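Local coordinates for lipolytic enzyme, g-d-s-l (Clostridium thermocellum, PDB 2W47), which contains a family 6 carbohydrate-binding module, a small all-beta domain seen here with a calcium ion and a bound glycan, at residues Ile13-Ile18 with Gly39-Trp44; Tyr31-Asn36 with Gly120-Tyr125; Leu56-Ala61 with Pro81-Val86. All coordinates share one frame; numbering follows the deposited sequence.

From the N terminus, residues 13-18 open contact 1, and residues 31-36 then open contact 2. Residues 39-44 close contact 1 before contact 2 is complete, so the two cross. Strands 17-20 and 31-34 pair with each other between them, and the Ile18 N and Asn33 O atoms join the two contacts. Contact 3 runs from residues 56-61 to 81-86 and is nested inside the long loop that residues 120-125 finally close. Contact 1 builds one margin of the five-stranded sheet. Contact 2 ties the two-stranded sheet to strand 122-130. Contact 3 spans from the four-stranded sheet to the chain leaving strand 77-83. Asp124 and Arg59 link contacts 2 and 3 by a salt bridge.

Contact 1: residues Ile13-Ile18 with Gly39-Trp44; sequences IIYNAI and GGYIEW
Tyr15 lays its CB over a face of the Tyr41 ring. The CB stands 3.5 Å from the centroid of that ring, only 15° off the ring normal, in a CH-pi contact. It is shifted toward the rim, with Tyr41 CE2 at 3.4 Å from Tyr15 CB. The two rings are turned by 28° and slid apart, so they barely overlap. CG of Tyr41 lies between its backbone N and carbonyl carbon (chi1 66°). The ring beyond it lies under Tyr15 CB. The edge of the Tyr15 ring meets Gly39 O near the ring plane, 3.6 Å from CD2 of Tyr15. Arg111 adds a cation-pi contact to the Tyr41 ring.

Beneath the rings, Tyr15 and Tyr41 form a hydrogen-bonded antiparallel pair. Their bonds are Tyr15 N to Tyr41 O at 3.0 Å and Tyr41 N to Tyr15 O at 2.9 Å. Strand 13-15 is thereby added as an outermost strand to strand 41-48, in the five-stranded sheet of a beta-sandwich of the carbohydrate-binding family 6 type.

Ile13, which buries the most surface, makes the second hydrogen-bonded pair with Glu43, by Ile13 N to Glu43 O at 2.8 Å and a return bond. Their side chains run side by side on the same face as the tyrosines. CB of Ile13 rests near Glu43 O, and its CD1 lies beside OE2 of the Glu43 carboxylate, while OE1 is held by a salt bridge to Arg111. The other face carries the non-hydrogen-bonded pair Ile14 and Ile42, which touch through their CG2 methyls at 3.8 Å. The CG1-CD1 branch of Ile42 leads away to Tyr34 and Val123, while CG2 also touches Val32. At the end of the pairing Gly40 CA is still 3.2 Å from Tyr15 O.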
loop_
_atom_site.group_PDB
_atom_site.type_symbol
_atom_site.label_atom_id
_atom_site.label_comp_id
_atom_site.label_asym_id
_atom_site.label_seq_id
_atom_site.Cartn_x
_atom_site.Cartn_y
_atom_site.Cartn_z
ATOM N N ILE A 13 -0.684 -0.505 10.865
ATOM C CA ILE A 13 0.436 -0.610 11.775
ATOM C C ILE A 13 1.637 -0.159 10.963
ATOM O O ILE A 13 1.858 -0.650 9.850
ATOM C CB ILE A 13 0.597 -2.063 12.265
ATOM C CG1 ILE A 13 -0.622 -2.448 13.110
ATOM C CG2 ILE A 13 1.916 -2.261 13.026
ATOM C CD1 ILE A 13 -0.938 -3.941 13.119
ATOM N N ILE A 14 2.373 0.819 11.477
ATOM C CA ILE A 14 3.485 1.379 10.716
ATOM C C ILE A 14 4.786 1.278 11.498
ATOM O O ILE A 14 4.792 1.327 12.738
ATOM C CB ILE A 14 3.192 2.823 10.221
ATOM C CG1 ILE A 14 3.132 3.818 11.388
ATOM C CG2 ILE A 14 1.908 2.841 9.378
ATOM C CD1 ILE A 14 2.795 5.245 10.964
ATOM N N TYR A 15 5.882 1.145 10.764
ATOM C CA TYR A 15 7.203 1.004 11.348
ATOM C C TYR A 15 8.163 1.865 10.555
ATOM O O TYR A 15 8.220 1.767 9.333
ATOM C CB TYR A 15 7.649 -0.453 11.292
ATOM C CG TYR A 15 9.113 -0.660 11.608
ATOM C CD1 TYR A 15 9.571 -0.595 12.921
ATOM C CD2 TYR A 15 10.033 -0.929 10.597
ATOM C CE1 TYR A 15 10.919 -0.782 13.219
ATOM C CE2 TYR A 15 11.385 -1.118 10.885
ATOM C CZ TYR A 15 11.812 -1.044 12.193
ATOM O OH TYR A 15 13.154 -1.233 12.467
ATOM N N ASN A 16 8.920 2.713 11.238
ATOM C CA ASN A 16 9.821 3.645 10.561
ATOM C C ASN A 16 9.105 4.418 9.449
ATOM O O ASN A 16 9.562 4.523 8.302
ATOM C CB ASN A 16 11.096 2.939 10.085
ATOM C CG ASN A 16 12.079 2.736 11.211
ATOM O OD1 ASN A 16 11.970 3.374 12.254
ATOM N ND2 ASN A 16 13.047 1.859 11.004
ATOM N N ALA A 17 7.944 4.927 9.833
ATOM C CA ALA A 17 7.069 5.714 8.992
ATOM C C ALA A 17 6.203 6.516 9.958
ATOM O O ALA A 17 6.082 6.141 11.134
ATOM C CB ALA A 17 6.216 4.794 8.137
ATOM N N ILE A 18 5.626 7.609 9.469
ATOM C CA ILE A 18 4.740 8.449 10.275
ATOM C C ILE A 18 3.420 8.689 9.563
ATOM O O ILE A 18 3.296 8.421 8.364
ATOM C CB ILE A 18 5.401 9.812 10.616
ATOM C CG1 ILE A 18 5.554 10.695 9.356
ATOM C CG2 ILE A 18 6.727 9.589 11.347
ATOM C CD1 ILE A 18 6.078 12.112 9.605
ATOM N N GLY A 39 13.563 -0.266 4.668
ATOM C CA GLY A 39 12.923 -1.151 5.641
ATOM C C GLY A 39 11.716 -0.658 6.406
ATOM O O GLY A 39 11.126 -1.432 7.156
ATOM N N GLY A 40 11.333 0.605 6.243
ATOM C CA GLY A 40 10.067 1.046 6.821
ATOM C C GLY A 40 8.930 0.245 6.228
ATOM O O GLY A 40 9.038 -0.290 5.113
ATOM N N TYR A 41 7.825 0.135 6.956
ATOM C CA TYR A 41 6.686 -0.573 6.401
ATOM C C TYR A 41 5.353 -0.091 6.898
ATOM O O TYR A 41 5.261 0.563 7.934
ATOM C CB TYR A 41 6.792 -2.097 6.601
ATOM C CG TYR A 41 6.731 -2.622 8.028
ATOM C CD1 TYR A 41 5.515 -2.721 8.719
ATOM C CD2 TYR A 41 7.884 -3.088 8.655
ATOM C CE1 TYR A 41 5.470 -3.234 10.034
ATOM C CE2 TYR A 41 7.845 -3.609 9.946
ATOM C CZ TYR A 41 6.644 -3.678 10.625
ATOM O OH TYR A 41 6.637 -4.187 11.915
ATOM N N ILE A 42 4.320 -0.421 6.127
ATOM C CA ILE A 42 2.930 -0.226 6.517
ATOM C C ILE A 42 2.235 -1.577 6.404
ATOM O O ILE A 42 2.451 -2.325 5.442
ATOM C CB ILE A 42 2.207 0.828 5.639
ATOM C CG1 ILE A 42 2.082 0.345 4.188
ATOM C CG2 ILE A 42 2.915 2.173 5.740
ATOM C CD1 ILE A 42 1.544 1.386 3.220
ATOM N N GLU A 43 1.416 -1.893 7.400
ATOM C CA GLU A 43 0.753 -3.183 7.463
ATOM C C GLU A 43 -0.702 -2.995 7.821
ATOM O O GLU A 43 -1.027 -2.259 8.749
ATOM C CB GLU A 43 1.442 -4.048 8.510
ATOM C CG GLU A 43 0.865 -5.426 8.668
ATOM C CD GLU A 43 1.706 -6.255 9.594
ATOM O OE1 GLU A 43 2.759 -6.758 9.150
ATOM O OE2 GLU A 43 1.312 -6.423 10.775
ATOM N N TRP A 44 -1.577 -3.674 7.090
ATOM C CA TRP A 44 -2.987 -3.676 7.422
ATOM C C TRP A 44 -3.490 -5.085 7.652
ATOM O O TRP A 44 -3.026 -6.043 7.022
ATOM C CB TRP A 44 -3.810 -3.076 6.288
ATOM C CG TRP A 44 -3.832 -1.589 6.192
ATOM C CD1 TRP A 44 -4.601 -0.724 6.921
ATOM C CD2 TRP A 44 -3.111 -0.790 5.252
ATOM N NE1 TRP A 44 -4.386 0.566 6.502
ATOM C CE2 TRP A 44 -3.477 0.553 5.478
ATOM C CE3 TRP A 44 -2.184 -1.081 4.242
ATOM C CZ2 TRP A 44 -2.958 1.601 4.735
ATOM C CZ3 TRP A 44 -1.665 -0.032 3.505
ATOM C CH2 TRP A 44 -2.053 1.292 3.758
#

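Contact 2: residues Tyr31-Asn36 with Gly120-Tyr125; sequences YVNYHN and GPNVDY. With CA (calcium ion), chain C; AQA (4-deoxy-beta-L-threo-hex-4-enopyranuronic acid), chain B.
Tyr34 and Gly120 pack closely at one end of this contact. Gly120 CA sits over a face of the Tyr34 ring, 3.8 Å from its centroid and shifted toward the rim. Pro121 O approaches the same ring obliquely, 3.1 Å from Tyr34 CD1. Val123 CG2 meets the ring edge at CE1. The hydroxyl of Tyr34 reaches Ala112 O.

The backbones are joined by a single antiparallel bridge, Val32 with Val123. Val32 N binds Val123 O at 2.8 Å, nearly straight at 173°, and Val123 N returns a bond to Val32 O. Both valines turn to the interior, where Ile42 packs on them. Tyr31 crosses Asn122 with its CE1 beside the amide, and its hydroxyl is bonded to Glu20 and to the backbone N of Asn23.

The polar side is looser and occupied by the calcium ion, the ligand and water. The side chains of Asn33 and Asn122 point the same way, and their two OD1 acceptors are 3.4 Å apart. Each has its own partner: Asn33 OD1 binds the calcium ion at 2.2 Å, and water 1 donates to Asn122 OD1. Water 1 also accepts from Tyr34 N, donates to Gly120 O and is itself bound to the calcium ion. Tyr34 O, Asn36 OD1, waters 2 and 3 and O6B of the ligand AQA complete seven calcium ligands. The ion thus joins the protein to the ligand carboxylate, whose charge it would partly offset. Asn36 ND2 holds the other carboxylate oxygen, O6A of AQA, at 3.0 Å. Asn122 ND2 donates to O3 of AQA at 2.9 Å. With Glu20, Asn23, Arg68 and Trp91 they form the glycan pocket of this family 6 carbohydrate-binding module, with calcium between protein and ligand.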
loop_
_atom_site.group_PDB
_atom_site.type_symbol
_atom_site.label_atom_id
_atom_site.label_comp_id
_atom_site.label_asym_id
_atom_site.label_seq_id
_atom_site.Cartn_x
_atom_site.Cartn_y
_atom_site.Cartn_z
ATOM N N TYR A 31 -2.079 10.572 5.754
ATOM C CA TYR A 31 -1.438 9.556 4.929
ATOM C C TYR A 31 -0.127 9.154 5.599
ATOM O O TYR A 31 0.322 9.810 6.551
ATOM C CB TYR A 31 -1.207 10.084 3.506
ATOM C CG TYR A 31 -0.289 11.288 3.441
ATOM C CD1 TYR A 31 1.099 11.131 3.360
ATOM C CD2 TYR A 31 -0.805 12.583 3.456
ATOM C CE1 TYR A 31 1.951 12.230 3.305
ATOM C CE2 TYR A 31 0.035 13.694 3.388
ATOM C CZ TYR A 31 1.408 13.512 3.303
ATOM O OH TYR A 31 2.235 14.608 3.247
ATOM N N VAL A 32 0.473 8.073 5.109
ATOM C CA VAL A 32 1.752 7.602 5.636
ATOM C C VAL A 32 2.919 8.189 4.857
ATOM O O VAL A 32 2.937 8.157 3.635
ATOM C CB VAL A 32 1.868 6.068 5.576
ATOM C CG1 VAL A 32 3.165 5.615 6.230
ATOM C CG2 VAL A 32 0.689 5.410 6.268
ATOM N N ASN A 33 3.896 8.712 5.589
ATOM C CA ASN A 33 5.173 9.127 5.031
ATOM C C ASN A 33 6.254 8.254 5.646
ATOM O O ASN A 33 6.493 8.316 6.851
ATOM C CB ASN A 33 5.394 10.615 5.322
ATOM C CG ASN A 33 6.798 11.095 5.002
ATOM O OD1 ASN A 33 7.596 10.399 4.372
ATOM N ND2 ASN A 33 7.114 12.297 5.472
ATOM N N TYR A 34 6.869 7.408 4.818
ATOM C CA TYR A 34 7.931 6.513 5.256
ATOM C C TYR A 34 9.160 7.310 5.663
ATOM O O TYR A 34 9.463 8.332 5.054
ATOM C CB TYR A 34 8.340 5.601 4.098
ATOM C CG TYR A 34 7.417 4.438 3.796
ATOM C CD1 TYR A 34 6.192 4.629 3.165
ATOM C CD2 TYR A 34 7.809 3.133 4.077
ATOM C CE1 TYR A 34 5.363 3.561 2.853
ATOM C CE2 TYR A 34 6.989 2.048 3.768
ATOM C CZ TYR A 34 5.763 2.274 3.165
ATOM O OH TYR A 34 4.922 1.230 2.847
ATOM N N HIS A 35 9.898 6.844 6.670
ATOM C CA HIS A 35 11.251 7.363 6.876
ATOM C C HIS A 35 12.047 7.145 5.597
ATOM O O HIS A 35 11.854 6.142 4.899
ATOM C CB HIS A 35 11.958 6.621 8.008
ATOM C CG HIS A 35 11.448 6.943 9.377
ATOM N ND1 HIS A 35 10.371 7.773 9.609
ATOM C CD2 HIS A 35 11.862 6.514 10.594
ATOM C CE1 HIS A 35 10.157 7.857 10.911
ATOM N NE2 HIS A 35 11.042 7.093 11.529
ATOM N N ASN A 36 12.944 8.076 5.294
ATOM C CA ASN A 36 13.770 7.929 4.109
ATOM C C ASN A 36 14.964 7.028 4.385
ATOM O O ASN A 36 16.106 7.466 4.595
ATOM C CB ASN A 36 14.108 9.297 3.512
ATOM C CG ASN A 36 12.877 9.968 2.891
ATOM O OD1 ASN A 36 11.757 9.852 3.409
ATOM N ND2 ASN A 36 13.072 10.646 1.776
ATOM N N GLY A 120 9.705 4.397 1.159
ATOM C CA GLY A 120 8.538 4.115 0.336
ATOM C C GLY A 120 7.871 5.393 -0.128
ATOM O O GLY A 120 8.210 6.481 0.353
ATOM N N PRO A 121 6.899 5.271 -1.046
ATOM C CA PRO A 121 6.112 6.425 -1.457
ATOM C C PRO A 121 5.243 6.875 -0.284
ATOM O O PRO A 121 5.065 6.129 0.689
ATOM C CB PRO A 121 5.211 5.853 -2.556
ATOM C CG PRO A 121 5.027 4.422 -2.168
ATOM C CD PRO A 121 6.398 4.027 -1.663
ATOM N N ASN A 122 4.695 8.078 -0.375
ATOM C CA ASN A 122 3.634 8.456 0.557
ATOM C C ASN A 122 2.387 7.669 0.198
ATOM O O ASN A 122 2.049 7.543 -0.984
ATOM C CB ASN A 122 3.357 9.948 0.501
ATOM C CG ASN A 122 4.459 10.772 1.130
ATOM O OD1 ASN A 122 5.326 10.254 1.835
ATOM N ND2 ASN A 122 4.427 12.085 0.882
ATOM N N VAL A 123 1.712 7.113 1.202
ATOM C CA VAL A 123 0.580 6.205 0.954
ATOM C C VAL A 123 -0.678 6.695 1.668
ATOM O O VAL A 123 -0.705 6.850 2.906
ATOM C CB VAL A 123 0.894 4.744 1.366
ATOM C CG1 VAL A 123 -0.319 3.864 1.148
ATOM C CG2 VAL A 123 2.088 4.199 0.561
ATOM N N ASP A 124 -1.713 6.951 0.878
ATOM C CA ASP A 124 -2.970 7.490 1.370
ATOM C C ASP A 124 -3.845 6.409 2.005
ATOM O O ASP A 124 -4.411 6.604 3.094
ATOM C CB ASP A 124 -3.707 8.131 0.186
ATOM C CG ASP A 124 -4.945 8.885 0.595
ATOM O OD1 ASP A 124 -5.009 9.372 1.741
ATOM O OD2 ASP A 124 -5.848 9.020 -0.259
ATOM N N TYR A 125 -3.965 5.283 1.309
ATOM C CA TYR A 125 -4.785 4.158 1.745
ATOM C C TYR A 125 -4.502 2.929 0.907
ATOM O O TYR A 125 -3.811 3.007 -0.119
ATOM C CB TYR A 125 -6.285 4.495 1.687
ATOM C CG TYR A 125 -6.868 4.850 0.331
ATOM C CD1 TYR A 125 -6.955 3.903 -0.695
ATOM C CD2 TYR A 125 -7.414 6.105 0.106
ATOM C CE1 TYR A 125 -7.527 4.221 -1.928
ATOM C CE2 TYR A 125 -7.993 6.430 -1.113
ATOM C CZ TYR A 125 -8.043 5.481 -2.124
ATOM O OH TYR A 125 -8.612 5.785 -3.343
HETATM CA CA CA C . 9.221 9.571 3.079
HETATM O O6A AQA B . 10.966 12.238 0.338
HETATM C C6 AQA B . 9.863 12.110 0.939
HETATM O O6B AQA B . 9.442 10.995 1.344
HETATM C C5 AQA B . 9.113 13.193 1.146
HETATM O O5 AQA B . 9.629 14.454 0.630
HETATM C C4 AQA B . 7.918 13.112 1.777
HETATM C C3 AQA B . 7.193 14.374 2.203
HETATM O O3 AQA B . 5.783 14.150 2.345
HETATM C C2 AQA B . 7.450 15.437 1.142
HETATM O O2 AQA B . 6.815 16.669 1.487
HETATM C C1 AQA B . 8.950 15.663 0.991
HETATM O O HOH W 1 7.195 8.320 2.124
HETATM O O HOH W 2 10.203 7.739 2.046
HETATM O O HOH W 3 10.231 11.482 4.029
#

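Contact 3: residues Leu56-Ala61 with Pro81-Val86; sequences LIFRYA and PSMDFV
An aromatic cluster in the sandwich interior joins Phe58 and Tyr60 of strand 52-61 to Phe85, in the chain that follows strand 77-83. Phe85 offers its edge to both other rings. Its CD1 stands over the centre of the Tyr60 ring, 3.8 Å from Tyr60 CG. The two planes are at 90°, a T-shaped pair. Farther along the same edge, Phe85 CE1 is 3.9 Å from Phe58 CB. The Phe85 and Phe58 rings form an offset edge-to-face pair, with planes at 76°. Its closest ring atoms are Phe85 CZ and Phe58 CD2, 3.9 Å apart.

Met83 comes to Phe58 from another direction. Its extended chain brings CE to the ring edge, 3.8 Å from Phe58 CD2. SD lies obliquely to the ring, 5.1 Å from the Phe58 centroid, as a Met-aromatic contact.

The hydroxyl of Tyr60 donates to Val86 O at 2.7 Å, tying the buried ring to a surface residue. Outside the cluster, Asn67 and Asn62 bind the backbone N and O of Phe85. Met70 and Ala97 also touch the Phe85 side chain. Such edge-to-face packing, between a strand of one sheet and the chain that leaves a strand of the other, belongs to the hydrophobic core of a beta-sandwich.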
loop_
_atom_site.group_PDB
_atom_site.type_symbol
_atom_site.label_atom_id
_atom_site.label_comp_id
_atom_site.label_asym_id
_atom_site.label_seq_id
_atom_site.Cartn_x
_atom_site.Cartn_y
_atom_site.Cartn_z
ATOM N N LEU A 56 -5.552 -5.327 -4.653
ATOM C CA LEU A 56 -4.973 -4.523 -3.584
ATOM C C LEU A 56 -4.396 -3.298 -4.266
ATOM O O LEU A 56 -3.399 -3.395 -4.977
ATOM C CB LEU A 56 -3.855 -5.299 -2.875
ATOM C CG LEU A 56 -4.159 -6.739 -2.444
ATOM C CD1 LEU A 56 -2.931 -7.386 -1.811
ATOM C CD2 LEU A 56 -5.338 -6.761 -1.492
ATOM N N ILE A 57 -5.050 -2.159 -4.073
ATOM C CA ILE A 57 -4.654 -0.924 -4.734
ATOM C C ILE A 57 -4.188 0.097 -3.703
ATOM O O ILE A 57 -4.936 0.468 -2.798
ATOM C CB ILE A 57 -5.801 -0.333 -5.586
ATOM C CG1 ILE A 57 -6.214 -1.314 -6.695
ATOM C CG2 ILE A 57 -5.391 1.013 -6.173
ATOM C CD1 ILE A 57 -7.308 -0.782 -7.635
ATOM N N PHE A 58 -2.947 0.546 -3.844
ATOM C CA PHE A 58 -2.409 1.609 -2.998
ATOM C C PHE A 58 -2.601 2.932 -3.713
ATOM O O PHE A 58 -2.206 3.077 -4.871
ATOM C CB PHE A 58 -0.911 1.399 -2.758
ATOM C CG PHE A 58 -0.575 0.109 -2.070
ATOM C CD1 PHE A 58 -0.486 0.046 -0.681
ATOM C CD2 PHE A 58 -0.328 -1.046 -2.809
ATOM C CE1 PHE A 58 -0.161 -1.152 -0.041
ATOM C CE2 PHE A 58 -0.004 -2.243 -2.180
ATOM C CZ PHE A 58 0.085 -2.301 -0.793
ATOM N N ARG A 59 -3.215 3.898 -3.044
ATOM C CA ARG A 59 -3.214 5.261 -3.548
ATOM C C ARG A 59 -1.994 5.941 -2.946
ATOM O O ARG A 59 -1.834 5.957 -1.734
ATOM C CB ARG A 59 -4.506 5.985 -3.183
ATOM C CG ARG A 59 -4.601 7.395 -3.756
ATOM C CD ARG A 59 -5.998 7.976 -3.620
ATOM N NE ARG A 59 -6.153 9.231 -4.361
ATOM C CZ ARG A 59 -6.025 10.448 -3.836
ATOM N NH1 ARG A 59 -6.195 11.525 -4.597
ATOM N NH2 ARG A 59 -5.720 10.602 -2.552
ATOM N N TYR A 60 -1.130 6.497 -3.795
ATOM C CA TYR A 60 0.196 6.916 -3.363
ATOM C C TYR A 60 0.675 8.166 -4.091
ATOM O O TYR A 60 0.162 8.504 -5.162
ATOM C CB TYR A 60 1.196 5.766 -3.571
ATOM C CG TYR A 60 1.715 5.685 -4.985
ATOM C CD1 TYR A 60 2.923 6.281 -5.326
ATOM C CD2 TYR A 60 0.995 5.031 -5.980
ATOM C CE1 TYR A 60 3.407 6.231 -6.621
ATOM C CE2 TYR A 60 1.477 4.977 -7.293
ATOM C CZ TYR A 60 2.681 5.578 -7.588
ATOM O OH TYR A 60 3.179 5.552 -8.874
ATOM N N ALA A 61 1.665 8.838 -3.509
ATOM C CA ALA A 61 2.344 9.933 -4.176
ATOM C C ALA A 61 3.834 9.702 -4.125
ATOM O O ALA A 61 4.357 9.161 -3.158
ATOM C CB ALA A 61 1.977 11.278 -3.543
ATOM N N PRO A 81 8.003 -9.394 -4.975
ATOM C CA PRO A 81 9.314 -9.003 -4.460
ATOM C C PRO A 81 9.626 -7.515 -4.632
ATOM O O PRO A 81 10.214 -6.912 -3.744
ATOM C CB PRO A 81 10.288 -9.859 -5.278
ATOM C CG PRO A 81 9.474 -11.062 -5.659
ATOM C CD PRO A 81 8.102 -10.516 -5.932
ATOM N N SER A 82 9.231 -6.931 -5.759
ATOM C CA SER A 82 9.515 -5.526 -6.013
ATOM C C SER A 82 8.390 -4.878 -6.798
ATOM O O SER A 82 8.381 -4.887 -8.033
ATOM C CB SER A 82 10.850 -5.372 -6.748
ATOM O OG SER A 82 11.234 -4.015 -6.772
ATOM N N MET A 83 7.427 -4.334 -6.061
ATOM C CA MET A 83 6.297 -3.614 -6.633
ATOM C C MET A 83 6.708 -2.169 -6.862
ATOM O O MET A 83 7.204 -1.500 -5.941
ATOM C CB MET A 83 5.093 -3.678 -5.690
ATOM C CG MET A 83 3.857 -3.014 -6.258
ATOM S SD MET A 83 2.450 -3.284 -5.179
ATOM C CE MET A 83 1.240 -2.279 -6.026
ATOM N N ASP A 84 6.519 -1.696 -8.091
ATOM C CA ASP A 84 6.904 -0.338 -8.458
ATOM C C ASP A 84 5.926 0.712 -7.970
ATOM O O ASP A 84 4.698 0.530 -8.034
ATOM C CB ASP A 84 7.049 -0.216 -9.980
ATOM C CG ASP A 84 8.182 -1.054 -10.526
ATOM O OD1 ASP A 84 9.164 -1.301 -9.803
ATOM O OD2 ASP A 84 8.083 -1.468 -11.700
ATOM N N PHE A 85 6.504 1.808 -7.483
ATOM C CA PHE A 85 5.781 3.015 -7.130
ATOM C C PHE A 85 6.517 4.155 -7.804
ATOM O O PHE A 85 7.350 4.840 -7.206
ATOM C CB PHE A 85 5.714 3.164 -5.612
ATOM C CG PHE A 85 4.849 2.124 -4.963
ATOM C CD1 PHE A 85 3.493 2.367 -4.762
ATOM C CD2 PHE A 85 5.372 0.873 -4.624
ATOM C CE1 PHE A 85 2.674 1.402 -4.192
ATOM C CE2 PHE A 85 4.562 -0.099 -4.058
ATOM C CZ PHE A 85 3.204 0.173 -3.841
ATOM N N VAL A 86 6.203 4.332 -9.084
ATOM C CA VAL A 86 6.921 5.276 -9.927
ATOM C C VAL A 86 6.528 6.706 -9.592
ATOM O O VAL A 86 5.517 6.951 -8.917
ATOM C CB VAL A 86 6.723 4.983 -11.450
ATOM C CG1 VAL A 86 7.159 3.565 -11.786
ATOM C CG2 VAL A 86 5.270 5.206 -11.889
#